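PDB 2J8H: titin, which serves as a giant elastic protein of muscle, here represented by two tandem immunoglobulin domains from its A-band part. Local coordinates for residues Glu9-Leu14 against Ala22-Lys27; Lys51-Glu56 against Gln63-Ser68. All blocks are in the same frame, centred on the assembly; numbering follows the deposited sequence.

Contact 1: residues Glu9-Leu14 against Ala22-Lys27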
loop_
_atom_site.group_PDB
_atom_site.type_symbol
_atom_site.label_atom_id
_atom_site.label_comp_id
_atom_site.label_asym_id
_atom_site.label_seq_id
_atom_site.Cartn_x
_atom_site.Cartn_y
_atom_site.Cartn_z
ATOM N N GLU A 9 -6.773 -19.448 -23.853
ATOM C CA GLU A 9 -6.008 -18.243 -23.540
ATOM C C GLU A 9 -4.825 -18.684 -22.684
ATOM O O GLU A 9 -5.003 -19.199 -21.600
ATOM C CB GLU A 9 -6.896 -17.222 -22.844
ATOM C CG GLU A 9 -8.134 -16.891 -23.684
ATOM C CD GLU A 9 -9.007 -15.819 -23.065
ATOM O OE1 GLU A 9 -8.719 -15.429 -21.922
ATOM O OE2 GLU A 9 -9.977 -15.367 -23.713
ATOM N N GLU A 10 -3.627 -18.545 -23.233
ATOM C CA GLU A 10 -2.394 -19.007 -22.589
ATOM C C GLU A 10 -1.954 -18.013 -21.526
ATOM O O GLU A 10 -2.344 -16.845 -21.564
ATOM C CB GLU A 10 -1.264 -19.130 -23.627
ATOM C CG GLU A 10 -1.520 -20.115 -24.759
ATOM C CD GLU A 10 -0.463 -20.016 -25.857
ATOM O OE1 GLU A 10 0.683 -19.582 -25.578
ATOM O OE2 GLU A 10 -0.787 -20.335 -27.029
ATOM N N LEU A 11 -1.143 -18.484 -20.577
ATOM C CA LEU A 11 -0.543 -17.621 -19.562
ATOM C C LEU A 11 0.305 -16.537 -20.190
ATOM O O LEU A 11 0.996 -16.775 -21.171
ATOM C CB LEU A 11 0.379 -18.419 -18.639
ATOM C CG LEU A 11 -0.135 -19.225 -17.471
ATOM C CD1 LEU A 11 1.081 -19.598 -16.556
ATOM C CD2 LEU A 11 -1.226 -18.486 -16.677
ATOM N N ARG A 12 0.250 -15.339 -19.617
ATOM C CA ARG A 12 1.059 -14.217 -20.101
ATOM C C ARG A 12 2.252 -13.993 -19.185
ATOM O O ARG A 12 2.097 -14.040 -17.979
ATOM C CB ARG A 12 0.219 -12.931 -20.105
ATOM C CG ARG A 12 -0.678 -12.785 -21.307
ATOM C CD ARG A 12 -1.376 -11.414 -21.343
ATOM N NE ARG A 12 -2.734 -11.557 -21.886
ATOM C CZ ARG A 12 -3.096 -11.348 -23.151
ATOM N NH1 ARG A 12 -2.215 -10.934 -24.066
ATOM N NH2 ARG A 12 -4.369 -11.544 -23.499
ATOM N N ASN A 13 3.423 -13.719 -19.761
ATOM C CA ASN A 13 4.555 -13.208 -18.992
ATOM C C ASN A 13 4.132 -11.915 -18.298
ATOM O O ASN A 13 3.420 -11.081 -18.893
ATOM C CB ASN A 13 5.760 -12.935 -19.896
ATOM C CG ASN A 13 6.468 -14.200 -20.349
ATOM O OD1 ASN A 13 6.243 -15.289 -19.813
ATOM N ND2 ASN A 13 7.360 -14.050 -21.324
ATOM N N LEU A 14 4.568 -11.738 -17.055
ATOM C CA LEU A 14 4.156 -10.597 -16.226
ATOM C C LEU A 14 5.366 -9.818 -15.746
ATOM O O LEU A 14 6.400 -10.409 -15.458
ATOM C CB LEU A 14 3.443 -11.062 -14.954
ATOM C CG LEU A 14 2.105 -11.801 -14.972
ATOM C CD1 LEU A 14 1.726 -12.160 -13.534
ATOM C CD2 LEU A 14 1.041 -10.915 -15.632
ATOM N N ALA A 22 0.556 -10.353 -8.099
ATOM C CA ALA A 22 0.675 -10.791 -9.463
ATOM C C ALA A 22 -0.449 -11.799 -9.673
ATOM O O ALA A 22 -0.655 -12.678 -8.836
ATOM C CB ALA A 22 2.026 -11.432 -9.694
ATOM N N THR A 23 -1.187 -11.651 -10.774
ATOM C CA THR A 23 -2.268 -12.568 -11.112
ATOM C C THR A 23 -1.987 -13.155 -12.459
ATOM O O THR A 23 -1.861 -12.435 -13.439
ATOM C CB THR A 23 -3.613 -11.847 -11.140
ATOM O OG1 THR A 23 -3.810 -11.228 -9.868
ATOM C CG2 THR A 23 -4.757 -12.836 -11.428
ATOM N N LEU A 24 -1.893 -14.472 -12.493
ATOM C CA LEU A 24 -1.646 -15.211 -13.714
ATOM C C LEU A 24 -2.978 -15.831 -14.069
ATOM O O LEU A 24 -3.599 -16.460 -13.209
ATOM C CB LEU A 24 -0.640 -16.314 -13.445
ATOM C CG LEU A 24 0.815 -15.921 -13.198
ATOM C CD1 LEU A 24 1.049 -15.116 -11.959
ATOM C CD2 LEU A 24 1.584 -17.177 -13.054
ATOM N N VAL A 25 -3.423 -15.639 -15.306
ATOM C CA VAL A 25 -4.762 -16.005 -15.716
ATOM C C VAL A 25 -4.639 -16.798 -16.994
ATOM O O VAL A 25 -3.796 -16.483 -17.848
ATOM C CB VAL A 25 -5.649 -14.764 -16.054
ATOM C CG1 VAL A 25 -7.119 -15.202 -16.170
ATOM C CG2 VAL A 25 -5.499 -13.638 -15.027
ATOM N N CYS A 26 -5.496 -17.795 -17.163
ATOM C CA CYS A 26 -5.552 -18.525 -18.429
ATOM C C CYS A 26 -6.969 -19.037 -18.596
ATOM O O CYS A 26 -7.767 -18.953 -17.646
ATOM C CB CYS A 26 -4.524 -19.649 -18.446
ATOM S SG CYS A 26 -4.782 -20.921 -17.256
ATOM N N LYS A 27 -7.288 -19.517 -19.802
ATOM C CA LYS A 27 -8.581 -20.097 -20.089
ATOM C C LYS A 27 -8.358 -21.466 -20.737
ATOM O O LYS A 27 -7.672 -21.586 -21.751
ATOM C CB LYS A 27 -9.424 -19.204 -20.993
ATOM C CG LYS A 27 -10.840 -19.686 -21.210
ATOM C CD LYS A 27 -11.527 -18.767 -22.186
ATOM C CE LYS A 27 -12.970 -19.107 -22.387
ATOM N NZ LYS A 27 -13.594 -18.013 -23.160
HETATM O O HOH W 1 -4.702 -14.919 -20.342
#
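The flat carboxylate of Glu9 has one face against the chain of Lys27: Lys27 CB and CD both lie above its plane, Lys27 CD 4.0 Å from Glu9 CD. Lys27 NZ stays 4.5 Å from Glu9 OE2, beyond a salt bridge, and is hydrogen-bonded to Tyr61 OH instead. Beneath this pair two backbone hydrogen bonds close an antiparallel hydrogen-bonded pair, Lys27 N to Glu9 O (2.9 Å) and Glu9 N to Lys27 O (3.1 Å). The pairing then stops. At Glu10 a water donates to both Glu10 O and Val25 O, bridging two carbonyls that cannot bond each other. Beyond it, side chains take over. Leu11 CD2 rests on Leu24 CB and Cys26 CB, each at 3.9 Å. Leu14 CD1, held anti to CA (chi2 178°), reaches Leu24 CD1 at 3.4 Å, a tight methyl contact, and also meets Ala22 CB. Trp38 and Val79 cover Leu11 from the opposing sheet, while the backbone of Leu14 bonds to Ser93 and Glu95. Such a first strand, leaving its antiparallel partner 22-29 to pair in parallel with the last strand, is the A-to-A' switch of I-set immunoglobulin domains.

Contact 2: residues Lys51-Glu56 against Gln63-Ser68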
loop_
_atom_site.group_PDB
_atom_site.type_symbol
_atom_site.label_atom_id
_atom_site.label_comp_id
_atom_site.label_asym_id
_atom_site.label_seq_id
_atom_site.Cartn_x
_atom_site.Cartn_y
_atom_site.Cartn_z
ATOM N N LYS A 51 -0.205 -16.123 0.694
ATOM C CA LYS A 51 0.755 -15.887 -0.384
ATOM C C LYS A 51 0.177 -16.301 -1.715
ATOM O O LYS A 51 0.390 -15.619 -2.708
ATOM C CB LYS A 51 2.045 -16.675 -0.160
ATOM C CG LYS A 51 3.154 -16.390 -1.186
ATOM C CD LYS A 51 3.566 -14.909 -1.171
ATOM C CE LYS A 51 4.686 -14.580 -2.188
ATOM N NZ LYS A 51 4.963 -13.126 -2.142
ATOM N N TYR A 52 -0.537 -17.437 -1.733
ATOM C CA TYR A 52 -1.054 -18.017 -2.974
ATOM C C TYR A 52 -2.531 -18.306 -2.871
ATOM O O TYR A 52 -2.960 -18.985 -1.943
ATOM C CB TYR A 52 -0.361 -19.337 -3.285
ATOM C CG TYR A 52 1.118 -19.245 -3.498
ATOM C CD1 TYR A 52 1.999 -19.827 -2.599
ATOM C CD2 TYR A 52 1.646 -18.600 -4.615
ATOM C CE1 TYR A 52 3.368 -19.774 -2.794
ATOM C CE2 TYR A 52 3.033 -18.532 -4.821
ATOM C CZ TYR A 52 3.882 -19.126 -3.910
ATOM O OH TYR A 52 5.254 -19.062 -4.062
ATOM N N ARG A 53 -3.293 -17.802 -3.836
ATOM C CA ARG A 53 -4.713 -18.094 -3.956
ATOM C C ARG A 53 -4.963 -18.587 -5.357
ATOM O O ARG A 53 -4.487 -17.993 -6.316
ATOM C CB ARG A 53 -5.546 -16.832 -3.735
ATOM C CG ARG A 53 -5.702 -16.419 -2.326
ATOM C CD ARG A 53 -6.435 -15.093 -2.240
ATOM N NE ARG A 53 -5.500 -14.008 -2.456
ATOM C CZ ARG A 53 -5.833 -12.772 -2.849
ATOM N NH1 ARG A 53 -7.106 -12.452 -3.094
ATOM N NH2 ARG A 53 -4.870 -11.842 -2.991
ATOM N N ILE A 54 -5.704 -19.670 -5.481
ATOM C CA ILE A 54 -5.996 -20.265 -6.771
ATOM C C ILE A 54 -7.477 -20.132 -6.956
ATOM O O ILE A 54 -8.253 -20.377 -6.035
ATOM C CB ILE A 54 -5.587 -21.727 -6.813
ATOM C CG1 ILE A 54 -4.072 -21.812 -6.838
ATOM C CG2 ILE A 54 -6.224 -22.440 -8.054
ATOM C CD1 ILE A 54 -3.516 -23.187 -6.634
ATOM N N GLN A 55 -7.896 -19.702 -8.140
ATOM C CA GLN A 55 -9.297 -19.379 -8.348
ATOM C C GLN A 55 -9.744 -19.881 -9.704
ATOM O O GLN A 55 -8.951 -19.951 -10.650
ATOM C CB GLN A 55 -9.517 -17.891 -8.237
ATOM C CG GLN A 55 -9.136 -17.299 -6.896
ATOM C CD GLN A 55 -9.510 -15.862 -6.769
ATOM O OE1 GLN A 55 -9.679 -15.159 -7.764
ATOM N NE2 GLN A 55 -9.603 -15.383 -5.533
ATOM N N GLU A 56 -11.010 -20.271 -9.769
ATOM C CA GLU A 56 -11.594 -20.825 -10.982
ATOM C C GLU A 56 -12.970 -20.186 -11.194
ATOM O O GLU A 56 -13.646 -19.822 -10.235
ATOM C CB GLU A 56 -11.682 -22.342 -10.877
ATOM C CG GLU A 56 -12.072 -22.981 -12.154
ATOM C CD GLU A 56 -12.153 -24.494 -12.051
ATOM O OE1 GLU A 56 -11.740 -25.044 -11.006
ATOM O OE2 GLU A 56 -12.619 -25.107 -13.032
ATOM N N GLN A 63 -7.046 -18.751 -12.403
ATOM C CA GLN A 63 -6.048 -17.762 -12.073
ATOM C C GLN A 63 -5.366 -18.067 -10.752
ATOM O O GLN A 63 -5.931 -18.693 -9.853
ATOM C CB GLN A 63 -6.604 -16.325 -12.178
ATOM C CG GLN A 63 -7.411 -15.847 -11.037
ATOM C CD GLN A 63 -8.045 -14.481 -11.223
ATOM O OE1 GLN A 63 -7.920 -13.844 -12.262
ATOM N NE2 GLN A 63 -8.807 -14.059 -10.222
ATOM N N LEU A 64 -4.108 -17.660 -10.692
ATOM C CA LEU A 64 -3.315 -17.765 -9.502
ATOM C C LEU A 64 -2.974 -16.351 -9.094
ATOM O O LEU A 64 -2.463 -15.576 -9.906
ATOM C CB LEU A 64 -2.042 -18.534 -9.810
ATOM C CG LEU A 64 -0.954 -18.540 -8.711
ATOM C CD1 LEU A 64 -1.395 -19.354 -7.518
ATOM C CD2 LEU A 64 0.362 -19.091 -9.317
ATOM N N ILE A 65 -3.246 -16.010 -7.846
ATOM C CA ILE A 65 -2.853 -14.740 -7.296
ATOM C C ILE A 65 -1.696 -14.957 -6.331
ATOM O O ILE A 65 -1.821 -15.697 -5.358
ATOM C CB ILE A 65 -4.014 -14.042 -6.545
ATOM C CG1 ILE A 65 -5.281 -14.014 -7.420
ATOM C CG2 ILE A 65 -3.603 -12.599 -6.122
ATOM C CD1 ILE A 65 -6.566 -13.620 -6.669
ATOM N N ILE A 66 -0.572 -14.288 -6.615
ATOM C CA ILE A 66 0.609 -14.298 -5.758
ATOM C C ILE A 66 0.648 -12.957 -5.095
ATOM O O ILE A 66 0.820 -11.956 -5.765
ATOM C CB ILE A 66 1.907 -14.482 -6.565
ATOM C CG1 ILE A 66 1.776 -15.694 -7.489
ATOM C CG2 ILE A 66 3.112 -14.617 -5.649
ATOM C CD1 ILE A 66 2.887 -15.813 -8.505
ATOM N N ALA A 67 0.515 -12.949 -3.774
ATOM C CA ALA A 67 0.406 -11.718 -3.041
ATOM C C ALA A 67 1.749 -11.080 -2.846
ATOM O O ALA A 67 2.767 -11.768 -2.633
ATOM C CB ALA A 67 -0.244 -11.958 -1.683
ATOM N N SER A 68 1.747 -9.746 -2.885
ATOM C CA SER A 68 2.855 -8.985 -2.373
ATOM C C SER A 68 4.178 -9.515 -2.884
ATOM O O SER A 68 4.997 -10.060 -2.124
ATOM C CB SER A 68 2.816 -9.002 -0.843
ATOM O OG SER A 68 1.671 -8.292 -0.382
HETATM O O HOH W 2 -2.628 -14.435 -2.991
#
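Lys51 NZ donates to Ala67 O at 2.6 Å, nearly along the C=O axis. The chain reaches there by a bend: CG is anti to the backbone N (chi1 -175°), CD turns at chi2 (60°), and the rest is extended. On the way Lys51 CE passes Ile66 CG2 at 3.8 Å, and Lys51 CG sits over the centre of the Tyr52 ring. That ring lies beside Ile66, Tyr52 CE2 being 4.0 Å from Ile66 CG2; Ile54 CG1 meets Leu64 CD1 on the same inward face of the sheet. On the other face Arg53 crosses Ile65, whose CG2 and CD1 methyls cover one face of the guanidinium, while a water joins Arg53 NE to Ile65 O. Next, Gln55 and Gln63 run side by side, and Gln63 NE2 donates to Gln55 OE1 at 2.8 Å with the amide planes 28° apart. Ile65 CD1 packs 3.6 Å from the same Gln55 OE1.

Backbone bonds fix this register: Arg53 and Ile65 bond each other both ways, as do Gln55 and Gln63, and Ala67 N reaches Lys51 O at 2.9 Å. Further out, Asp73 makes a salt bridge with Lys51 NZ, and Gln63 OE1 accepts from Ile186 N of a second subunit. Ile54 to Glu56 pair in parallel with a strand of a third subunit.

An alanine in place of Lys51 would probably leave Ala67 O and the carboxylate of Asp73 without their ammonium partner and uncover the Tyr52 ring face.

The chemistry implies a hairpin clamped at both ends, by an ammonium group on a carbonyl beyond the strand and by paired amides nearer the turn, with the carboxylate of Asp73 likely to stabilise the lysine's charge.

In the fold
Contacts 1 and 2 lie in one antiparallel sheet of the first immunoglobulin domain, their centres about 11 Å apart. Strand 22-29 of contact 1 borders strand 61-66 of contact 2, and Ala22 O to Ile66 N (2.7 Å) and Leu24 O to Leu64 N (2.8 Å) are probable hydrogen bonds between them. Contact 1 lies toward one edge of the sheet and contact 2 includes the other edge strand, 52-57. Inward, Leu11, Leu24, Ile54 and Leu64 all pack on Trp38 of the facing sheet, a shared core. On the outer face Thr23, Val25 and Gln63 meet a second subunit around Phe184 to Ile186.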